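Side-chain contact in inactive glucansucrase (Lactobacillus reuteri, PDB 5JBD), which is a calcium-bound member of glycoside hydrolase family 70, built around a TIM-type (beta/alpha)8 barrel: residues 818-821 and 822-825. Residues are numbered along the deposited sequence; the frame is centred on the assembly and turned at random.
Sequences TKAI and STGV
Ala820 and Gly824 close an alpha-turn in the loop between helix 805-811 and strand 841-845; an ST turn at Thr823, bonded to Val825 N, overlaps its returning side. The chain reverses over Ile821, Ser822 and Thr823, so that Val825 comes back beside Lys819.

Two backbone bonds join the two sides. Gly824 N donates to Ala820 O at 2.8 Å. This i to i+4 bond encloses the bend as one turn of alpha-helix would. Ile821 and Ser822 have helical backbone angles and Thr823 stays close to them. Gly824 then takes a positive phi of 72°, which turns the chain out of the bend. Ala820 N donates to Val825 O at 3.0 Å.

One side-chain bond steadies the returning arm. Thr823 OG1 lies between its own backbone N and carbonyl carbon (chi1 58°). From there it accepts a nearly straight bond from Val825 N at 3.2 Å, with an N-H...O angle of 168°. Outside the turn, Ser822 OG is hydrogen-bonded to Asp289 and Asp291, which anchors the bend at the start of helix 291-304. The calcium ion is about 12 Å from the Ser822 side chain.

The remaining contacts are van der Waals. The buried Ala820 methyl meets the returning arm, with CB 3.4 Å from Val825 O and next to Thr823 OG1. Its surroundings include Asp291 and Gln295 of helix 291-304 and Gln252 of helix 249-263, so the turn packs against both helices. The Lys819 chain runs alongside the Gly824 carbonyl before the amine swings clear of the turn. Its closest carbon there is CD, 3.4 Å from Gly824 O.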
loop_
_atom_site.group_PDB
_atom_site.type_symbol
_atom_site.label_atom_id
_atom_site.label_comp_id
_atom_site.label_asym_id
_atom_site.label_seq_id
_atom_site.Cartn_x
_atom_site.Cartn_y
_atom_site.Cartn_z
ATOM N N THR A 818 29.213 -7.210 1.693
ATOM C CA THR A 818 28.584 -7.880 0.554
ATOM C C THR A 818 28.139 -6.851 -0.466
ATOM O O THR A 818 27.334 -5.968 -0.150
ATOM C CB THR A 818 27.384 -8.689 1.014
ATOM O OG1 THR A 818 27.843 -9.679 1.938
ATOM C CG2 THR A 818 26.656 -9.365 -0.184
ATOM N N LYS A 819 28.653 -6.968 -1.690
ATOM C CA LYS A 819 28.342 -5.996 -2.738
ATOM C C LYS A 819 26.975 -6.289 -3.334
ATOM O O LYS A 819 26.732 -7.385 -3.815
ATOM C CB LYS A 819 29.413 -6.011 -3.818
ATOM C CG LYS A 819 30.763 -5.522 -3.310
ATOM C CD LYS A 819 31.804 -5.514 -4.412
ATOM C CE LYS A 819 33.055 -4.739 -4.008
ATOM N NZ LYS A 819 34.085 -5.648 -3.444
ATOM N N ALA A 820 26.081 -5.312 -3.275
ATOM C CA ALA A 820 24.743 -5.425 -3.872
ATOM C C ALA A 820 24.803 -5.559 -5.401
ATOM O O ALA A 820 25.691 -5.016 -6.054
ATOM C CB ALA A 820 23.900 -4.218 -3.483
ATOM N N ILE A 821 23.848 -6.295 -5.958
ATOM C CA ILE A 821 23.803 -6.564 -7.411
ATOM C C ILE A 821 23.602 -5.282 -8.212
ATOM O O ILE A 821 24.345 -5.012 -9.131
ATOM C CB ILE A 821 22.687 -7.598 -7.778
ATOM C CG1 ILE A 821 23.019 -8.966 -7.139
ATOM C CG2 ILE A 821 22.533 -7.734 -9.295
ATOM C CD1 ILE A 821 22.071 -10.138 -7.399
ATOM N N SER A 822 22.585 -4.501 -7.870
ATOM C CA SER A 822 22.217 -3.356 -8.702
ATOM C C SER A 822 23.315 -2.289 -8.744
ATOM O O SER A 822 23.543 -1.706 -9.799
ATOM C CB SER A 822 20.874 -2.748 -8.278
ATOM O OG SER A 822 20.980 -1.886 -7.155
ATOM N N THR A 823 24.018 -2.089 -7.627
ATOM C CA THR A 823 25.052 -1.021 -7.508
ATOM C C THR A 823 26.499 -1.473 -7.577
ATOM O O THR A 823 27.372 -0.668 -7.910
ATOM C CB THR A 823 24.928 -0.288 -6.170
ATOM O OG1 THR A 823 25.065 -1.231 -5.092
ATOM C CG2 THR A 823 23.602 0.413 -6.082
ATOM N N GLY A 824 26.758 -2.735 -7.232
ATOM C CA GLY A 824 28.122 -3.230 -7.068
ATOM C C GLY A 824 28.850 -2.714 -5.829
ATOM O O GLY A 824 30.059 -2.901 -5.735
ATOM N N VAL A 825 28.130 -2.103 -4.875
ATOM C CA VAL A 825 28.720 -1.673 -3.598
ATOM C C VAL A 825 27.883 -2.159 -2.418
ATOM O O VAL A 825 26.707 -2.513 -2.580
ATOM C CB VAL A 825 28.922 -0.138 -3.512
ATOM C CG1 VAL A 825 29.872 0.338 -4.605
ATOM C CG2 VAL A 825 27.607 0.613 -3.593
#